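PDB 7CT3: mutual gliding motility protein C (MglC) from Myxococcus xanthus DK 1622, which is a Roadblock/LC7-domain component of the polarity control system, interacts with its paralog MglB and probably acts in gliding motility. Local coordinates for residues 70-82 / 93-106. Residues are numbered along the deposited sequence; the frame is centred on the assembly and turned at random.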
ATOM      1  N   SER A  70       4.808  -8.682  -2.964  1.00 25.81           N
ATOM      2  CA  SER A  70       6.177  -8.114  -3.064  1.00 27.21           C
ATOM      3  C   SER A  70       6.273  -6.766  -2.328  1.00 24.26           C
ATOM      4  O   SER A  70       7.388  -6.401  -1.931  1.00 25.55           O
ATOM      5  CB  SER A  70       6.591  -7.997  -4.504  1.00 31.84           C
ATOM      6  OG  SER A  70       5.687  -7.169  -5.212  1.00 38.68           O
ATOM      7  N   GLU A  71       5.160  -6.051  -2.142  1.00 22.69           N
ATOM      8  CA  GLU A  71       5.172  -4.662  -1.607  1.00 23.70           C
ATOM      9  C   GLU A  71       3.847  -4.375  -0.891  1.00 22.63           C
ATOM     10  O   GLU A  71       2.783  -4.743  -1.423  1.00 25.01           O
ATOM     11  CB  GLU A  71       5.458  -3.724  -2.779  1.00 27.05           C
ATOM     12  CG  GLU A  71       5.501  -2.246  -2.455  1.00 30.28           C
ATOM     13  CD  GLU A  71       5.454  -1.416  -3.734  1.00 35.49           C
ATOM     14  OE1 GLU A  71       4.370  -1.336  -4.338  1.00 40.85           O
ATOM     15  OE2 GLU A  71       6.510  -0.903  -4.157  1.00 38.21           O
ATOM     16  N   VAL A  72       3.915  -3.760   0.290  1.00 21.62           N
ATOM     17  CA  VAL A  72       2.722  -3.404   1.108  1.00 22.16           C
ATOM     18  C   VAL A  72       2.853  -1.948   1.560  1.00 21.47           C
ATOM     19  O   VAL A  72       3.975  -1.531   1.896  1.00 24.12           O
ATOM     20  CB  VAL A  72       2.562  -4.362   2.302  1.00 24.91           C
ATOM     21  CG1 VAL A  72       1.354  -4.004   3.151  1.00 28.50           C
ATOM     22  CG2 VAL A  72       2.486  -5.811   1.840  1.00 26.33           C
ATOM     23  N   SER A  73       1.737  -1.218   1.557  1.00 22.11           N
ATOM     24  CA  SER A  73       1.619   0.170   2.075  1.00 23.40           C
ATOM     25  C   SER A  73       0.468   0.241   3.077  1.00 22.77           C
ATOM     26  O   SER A  73      -0.623  -0.285   2.780  1.00 24.22           O
ATOM     27  CB  SER A  73       1.415   1.158   0.957  1.00 25.64           C
ATOM     28  OG  SER A  73       2.563   1.215   0.131  1.00 31.18           O
ATOM     29  N   VAL A  74       0.714   0.863   4.227  1.00 22.39           N
ATOM     30  CA  VAL A  74      -0.341   1.217   5.214  1.00 24.11           C
ATOM     31  C   VAL A  74      -0.234   2.724   5.432  1.00 24.05           C
ATOM     32  O   VAL A  74       0.814   3.175   5.950  1.00 26.42           O
ATOM     33  CB  VAL A  74      -0.193   0.409   6.514  1.00 25.97           C
ATOM     34  CG1 VAL A  74      -1.215   0.823   7.557  1.00 26.54           C
ATOM     35  CG2 VAL A  74      -0.283  -1.089   6.251  1.00 28.64           C
ATOM     36  N   ASN A  75      -1.252   3.466   4.996  1.00 23.79           N
ATOM     37  CA  ASN A  75      -1.195   4.943   4.864  1.00 25.05           C
ATOM     38  C   ASN A  75      -2.229   5.589   5.786  1.00 25.31           C
ATOM     39  O   ASN A  75      -3.318   5.019   5.979  1.00 24.23           O
ATOM     40  CB  ASN A  75      -1.409   5.382   3.415  1.00 24.51           C
ATOM     41  CG  ASN A  75      -0.370   4.823   2.465  1.00 25.67           C
ATOM     42  OD1 ASN A  75       0.726   4.447   2.881  1.00 25.86           O
ATOM     43  ND2 ASN A  75      -0.706   4.768   1.186  1.00 26.56           N
ATOM     44  N   SER A  76      -1.875   6.749   6.329  1.00 26.70           N
ATOM     45  CA  SER A  76      -2.777   7.654   7.077  1.00 28.73           C
ATOM     46  C   SER A  76      -2.988   8.916   6.235  1.00 31.12           C
ATOM     47  O   SER A  76      -2.458   8.970   5.103  1.00 29.47           O
ATOM     48  CB  SER A  76      -2.201   7.968   8.427  1.00 29.90           C
ATOM     49  OG  SER A  76      -0.986   8.690   8.292  1.00 29.54           O
ATOM     50  N   GLU A  77      -3.723   9.889   6.767  1.00 34.17           N
ATOM     51  CA  GLU A  77      -3.911  11.216   6.129  1.00 37.49           C
ATOM     52  C   GLU A  77      -2.540  11.879   5.919  1.00 33.93           C
ATOM     53  O   GLU A  77      -2.341  12.467   4.850  1.00 33.24           O
ATOM     54  CB  GLU A  77      -4.852  12.082   6.971  1.00 44.06           C
ATOM     55  CG  GLU A  77      -6.291  11.597   6.938  1.00 52.64           C
ATOM     56  CD  GLU A  77      -7.279  12.409   7.762  1.00 62.10           C
ATOM     57  OE1 GLU A  77      -6.908  13.510   8.227  1.00 71.88           O
ATOM     58  OE2 GLU A  77      -8.424  11.935   7.937  1.00 73.07           O
ATOM     59  N   LYS A  78      -1.617  11.759   6.880  1.00 33.11           N
ATOM     60  CA  LYS A  78      -0.353  12.550   6.908  1.00 33.93           C
ATOM     61  C   LYS A  78       0.873  11.706   6.532  1.00 30.70           C
ATOM     62  O   LYS A  78       1.909  12.308   6.198  1.00 31.02           O
ATOM     63  CB  LYS A  78      -0.150  13.172   8.292  1.00 37.23           C
ATOM     64  CG  LYS A  78      -1.225  14.161   8.716  1.00 40.48           C
ATOM     65  CD  LYS A  78      -0.917  14.848  10.033  1.00 45.81           C
ATOM     66  CE  LYS A  78      -2.059  15.703  10.537  1.00 50.19           C
ATOM     67  NZ  LYS A  78      -1.853  16.109  11.948  1.00 54.57           N
ATOM     68  N   VAL A  79       0.792  10.375   6.588  1.00 27.55           N
ATOM     69  CA  VAL A  79       1.990   9.499   6.427  1.00 28.09           C
ATOM     70  C   VAL A  79       1.671   8.379   5.445  1.00 25.01           C
ATOM     71  O   VAL A  79       0.600   7.760   5.580  1.00 26.43           O
ATOM     72  CB  VAL A  79       2.471   8.913   7.766  1.00 31.76           C
ATOM     73  CG1 VAL A  79       3.686   8.014   7.579  1.00 32.36           C
ATOM     74  CG2 VAL A  79       2.762  10.001   8.782  1.00 34.53           C
ATOM     75  N   LEU A  80       2.593   8.143   4.514  1.00 23.43           N
ATOM     76  CA  LEU A  80       2.565   7.000   3.573  1.00 23.25           C
ATOM     77  C   LEU A  80       3.720   6.069   3.937  1.00 22.64           C
ATOM     78  O   LEU A  80       4.781   6.574   4.358  1.00 24.68           O
ATOM     79  CB  LEU A  80       2.702   7.511   2.138  1.00 24.21           C
ATOM     80  CG  LEU A  80       1.856   8.731   1.783  1.00 27.18           C
ATOM     81  CD1 LEU A  80       2.127   9.168   0.354  1.00 30.07           C
ATOM     82  CD2 LEU A  80       0.372   8.457   1.986  1.00 27.29           C
ATOM     83  N   THR A  81       3.515   4.763   3.797  1.00 23.04           N
ATOM     84  CA  THR A  81       4.570   3.749   4.027  1.00 24.04           C
ATOM     85  C   THR A  81       4.658   2.829   2.813  1.00 23.02           C
ATOM     86  O   THR A  81       3.643   2.658   2.102  1.00 25.37           O
ATOM     87  CB  THR A  81       4.361   2.967   5.328  1.00 25.77           C
ATOM     88  OG1 THR A  81       3.185   2.170   5.200  1.00 26.91           O
ATOM     89  CG2 THR A  81       4.267   3.876   6.536  1.00 28.24           C
ATOM     90  N   VAL A  82       5.856   2.302   2.594  1.00 22.77           N
ATOM     91  CA  VAL A  82       6.171   1.246   1.596  1.00 24.38           C
ATOM     92  C   VAL A  82       7.041   0.230   2.318  1.00 22.97           C
ATOM     93  O   VAL A  82       8.009   0.622   2.970  1.00 23.79           O
ATOM     94  CB  VAL A  82       6.918   1.807   0.371  1.00 28.99           C
ATOM     95  CG1 VAL A  82       6.999   0.768  -0.733  1.00 33.72           C
ATOM     96  CG2 VAL A  82       6.307   3.097  -0.134  1.00 31.94           C
ATOM     97  N   VAL A  93      11.035  -0.826   5.769  1.00 25.46           N
ATOM     98  CA  VAL A  93       9.887   0.130   5.767  1.00 26.93           C
ATOM     99  C   VAL A  93      10.410   1.544   5.510  1.00 26.12           C
ATOM    100  O   VAL A  93      11.325   1.990   6.222  1.00 28.99           O
ATOM    101  CB  VAL A  93       9.037   0.052   7.053  1.00 30.30           C
ATOM    102  CG1 VAL A  93       9.871   0.101   8.316  1.00 33.81           C
ATOM    103  CG2 VAL A  93       7.958   1.127   7.084  1.00 29.64           C
ATOM    104  N   LEU A  94       9.836   2.203   4.503  1.00 22.82           N
ATOM    105  CA  LEU A  94       9.998   3.647   4.233  1.00 24.37           C
ATOM    106  C   LEU A  94       8.711   4.360   4.650  1.00 23.66           C
ATOM    107  O   LEU A  94       7.624   3.934   4.210  1.00 23.79           O
ATOM    108  CB  LEU A  94      10.288   3.847   2.744  1.00 25.73           C
ATOM    109  CG  LEU A  94      10.238   5.290   2.249  1.00 26.79           C
ATOM    110  CD1 LEU A  94      11.290   6.145   2.943  1.00 28.01           C
ATOM    111  CD2 LEU A  94      10.418   5.332   0.740  1.00 28.79           C
ATOM    112  N   ALA A  95       8.838   5.385   5.490  1.00 23.98           N
ATOM    113  CA  ALA A  95       7.740   6.301   5.868  1.00 26.16           C
ATOM    114  C   ALA A  95       8.050   7.666   5.262  1.00 26.88           C
ATOM    115  O   ALA A  95       9.203   8.124   5.405  1.00 26.29           O
ATOM    116  CB  ALA A  95       7.603   6.381   7.368  1.00 28.45           C
ATOM    117  N   LEU A  96       7.075   8.280   4.593  1.00 25.86           N
ATOM    118  CA  LEU A  96       7.229   9.666   4.092  1.00 29.93           C
ATOM    119  C   LEU A  96       5.964  10.470   4.402  1.00 28.00           C
ATOM    120  O   LEU A  96       4.898   9.865   4.586  1.00 29.50           O
ATOM    121  CB  LEU A  96       7.581   9.644   2.599  1.00 33.54           C
ATOM    122  CG  LEU A  96       6.615   8.932   1.656  1.00 33.75           C
ATOM    123  CD1 LEU A  96       6.589   9.624   0.307  1.00 39.05           C
ATOM    124  CD2 LEU A  96       6.987   7.469   1.474  1.00 34.18           C
ATOM    125  N   HIS A  97       6.108  11.792   4.510  1.00 28.66           N
ATOM    126  CA  HIS A  97       4.981  12.751   4.630  1.00 32.16           C
ATOM    127  C   HIS A  97       4.072  12.569   3.407  1.00 30.77           C
ATOM    128  O   HIS A  97       4.606  12.257   2.330  1.00 34.40           O
ATOM    129  CB  HIS A  97       5.524  14.181   4.774  1.00 35.54           C
ATOM    130  CG  HIS A  97       4.471  15.180   5.097  1.00 40.68           C
ATOM    131  ND1 HIS A  97       3.667  15.741   4.127  1.00 44.59           N
ATOM    132  CD2 HIS A  97       4.087  15.723   6.271  1.00 43.91           C
ATOM    133  CE1 HIS A  97       2.825  16.582   4.691  1.00 46.17           C
ATOM    134  NE2 HIS A  97       3.066  16.592   6.004  1.00 48.24           N
ATOM    135  N   ALA A  98       2.759  12.755   3.569  1.00 35.89           N
ATOM    136  CA  ALA A  98       1.728  12.540   2.521  1.00 37.52           C
ATOM    137  C   ALA A  98       1.960  13.455   1.310  1.00 39.12           C
ATOM    138  O   ALA A  98       1.463  13.113   0.226  1.00 39.35           O
ATOM    139  CB  ALA A  98       0.349  12.756   3.097  1.00 41.57           C
ATOM    140  N   ASP A  99       2.667  14.577   1.483  1.00 37.77           N
ATOM    141  CA  ASP A  99       2.965  15.547   0.394  1.00 39.70           C
ATOM    142  C   ASP A  99       4.296  15.192  -0.281  1.00 37.18           C
ATOM    143  O   ASP A  99       4.665  15.895  -1.235  1.00 40.41           O
ATOM    144  CB  ASP A  99       2.963  16.985   0.920  1.00 42.85           C
ATOM    145  CG  ASP A  99       1.595  17.463   1.376  1.00 48.81           C
ATOM    146  OD1 ASP A  99       0.586  16.858   0.956  1.00 54.41           O
ATOM    147  OD2 ASP A  99       1.546  18.435   2.146  1.00 55.01           O
ATOM    148  N   GLY A 100       4.984  14.144   0.185  1.00 34.47           N
ATOM    149  CA  GLY A 100       6.228  13.639  -0.428  1.00 37.12           C
ATOM    150  C   GLY A 100       5.973  12.965  -1.769  1.00 36.03           C
ATOM    151  O   GLY A 100       4.822  12.985  -2.241  1.00 41.42           O
ATOM    152  N   ASN A 101       7.020  12.386  -2.359  1.00 33.59           N
ATOM    153  CA  ASN A 101       6.990  11.703  -3.677  1.00 33.87           C
ATOM    154  C   ASN A 101       6.828  10.194  -3.453  1.00 30.15           C
ATOM    155  O   ASN A 101       7.846   9.485  -3.359  1.00 29.63           O
ATOM    156  CB  ASN A 101       8.237  12.036  -4.498  1.00 37.01           C
ATOM    157  CG  ASN A 101       8.102  11.629  -5.949  1.00 39.70           C
ATOM    158  OD1 ASN A 101       7.349  10.717  -6.275  1.00 41.08           O
ATOM    159  ND2 ASN A 101       8.828  12.300  -6.825  1.00 46.90           N
ATOM    160  N   PHE A 102       5.583   9.720  -3.390  1.00 29.64           N
ATOM    161  CA  PHE A 102       5.243   8.302  -3.101  1.00 29.87           C
ATOM    162  C   PHE A 102       5.770   7.406  -4.229  1.00 27.73           C
ATOM    163  O   PHE A 102       6.325   6.336  -3.932  1.00 27.21           O
ATOM    164  CB  PHE A 102       3.737   8.153  -2.871  1.00 29.24           C
ATOM    165  CG  PHE A 102       3.305   6.801  -2.358  1.00 30.15           C
ATOM    166  CD1 PHE A 102       3.906   6.229  -1.249  1.00 31.46           C
ATOM    167  CD2 PHE A 102       2.272   6.111  -2.969  1.00 32.62           C
ATOM    168  CE1 PHE A 102       3.491   4.993  -0.772  1.00 30.72           C
ATOM    169  CE2 PHE A 102       1.855   4.880  -2.489  1.00 33.53           C
ATOM    170  CZ  PHE A 102       2.466   4.322  -1.391  1.00 30.53           C
ATOM    171  N   GLY A 103       5.613   7.833  -5.484  1.00 29.07           N
ATOM    172  CA  GLY A 103       6.119   7.103  -6.663  1.00 30.42           C
ATOM    173  C   GLY A 103       7.618   6.871  -6.581  1.00 28.33           C
ATOM    174  O   GLY A 103       8.066   5.739  -6.816  1.00 27.40           O
ATOM    175  N   LYS A 104       8.380   7.908  -6.247  1.00 30.33           N
ATOM    176  CA  LYS A 104       9.855   7.814  -6.102  1.00 32.35           C
ATOM    177  C   LYS A 104      10.170   6.888  -4.919  1.00 28.37           C
ATOM    178  O   LYS A 104      11.061   6.040  -5.059  1.00 28.49           O
ATOM    179  CB  LYS A 104      10.458   9.213  -5.951  1.00 35.62           C
ATOM    180  CG  LYS A 104      11.980   9.267  -5.924  1.00 40.06           C
ATOM    181  CD  LYS A 104      12.624   8.918  -7.247  1.00 43.81           C
ATOM    182  CE  LYS A 104      14.137   8.922  -7.196  1.00 46.56           C
ATOM    183  NZ  LYS A 104      14.669  10.211  -6.694  1.00 51.54           N
ATOM    184  N   GLY A 105       9.445   7.026  -3.805  1.00 28.08           N
ATOM    185  CA  GLY A 105       9.598   6.148  -2.629  1.00 28.08           C
ATOM    186  C   GLY A 105       9.521   4.680  -3.017  1.00 25.37           C
ATOM    187  O   GLY A 105      10.428   3.912  -2.651  1.00 25.25           O
ATOM    188  N   ARG A 106       8.471   4.300  -3.748  1.00 26.09           N
ATOM    189  CA  ARG A 106       8.221   2.898  -4.178  1.00 26.41           C
ATOM    190  C   ARG A 106       9.391   2.426  -5.050  1.00 27.07           C
ATOM    191  O   ARG A 106       9.908   1.313  -4.813  1.00 25.16           O
ATOM    192  CB  ARG A 106       6.879   2.806  -4.909  1.00 26.83           C
ATOM    193  CG  ARG A 106       5.672   3.050  -4.016  1.00 29.26           C
ATOM    194  CD  ARG A 106       4.349   2.926  -4.751  1.00 32.76           C
ATOM    195  NE  ARG A 106       4.214   1.618  -5.379  1.00 33.12           N
ATOM    196  CZ  ARG A 106       4.153   1.383  -6.687  1.00 36.51           C
ATOM    197  NH1 ARG A 106       4.172   2.377  -7.562  1.00 42.89           N
ATOM    198  NH2 ARG A 106       4.055   0.138  -7.121  1.00 39.78           N
TER
HETATM  199  O   HOH W   1       8.790  -0.563  -3.300  1.00 29.69           O
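Phe102, on the first turn of helix 102-117, packs against Leu80 and Val82, which meet its ring obliquely, and this is the tightly packed part of the contact. Leu80 CD1 lies 3.7 Å from Phe102 CB, and Val82 CG2 comes to within 3.5 Å of Phe102 CE1. With its CG anti to the backbone N (chi1 -171°), the phenylalanine reaches back to the sheet, where a large apolar side chain suits the two branched aliphatic residues. At its edge, near the ring plane, lie Thr81 O and Ser73 OG; the small serine also gives that carbonyl a hydrogen bond of 2.7 Å, so a buried polar pair is satisfied beside the ring.

Arg106, one turn further on, spends its aliphatic part on Val82 and its guanidinium on Glu71. NE and NH2 grip the same oxygen side-on: Arg106 NE to Glu71 OE1 is 3.1 Å and Arg106 NH2 to Glu71 OE1 3.2 Å. The carboxylate and guanidinium planes stand 74° apart. OE1 also accepts from Asn75 ND2 of the second subunit, and a water joins Glu71 OE2 to Arg106 O. A leucine in place of Arg106 would probably leave the buried Glu71 carboxylate without its main positive mate in this contact.

The other end is looser and solvent-facing: beyond the bond from Ala98 N to Lys78 O (2.8 Å), the side chains of Glu77 and Lys78 are exposed, as befits charged residues in a turn.

Strands 79-87 and 90-97 form an antiparallel hairpin, held here by paired backbone bonds between Leu80 and Leu96 and between Val82 and Leu94, with helix 102-117 on the Leu80 and Val82 face and helix 44-61 meeting Thr81 and Ala95 on the other. Strand 71-75 pairs antiparallel with a strand of the second subunit, carrying the Roadblock/LC7 sheet across the dimer.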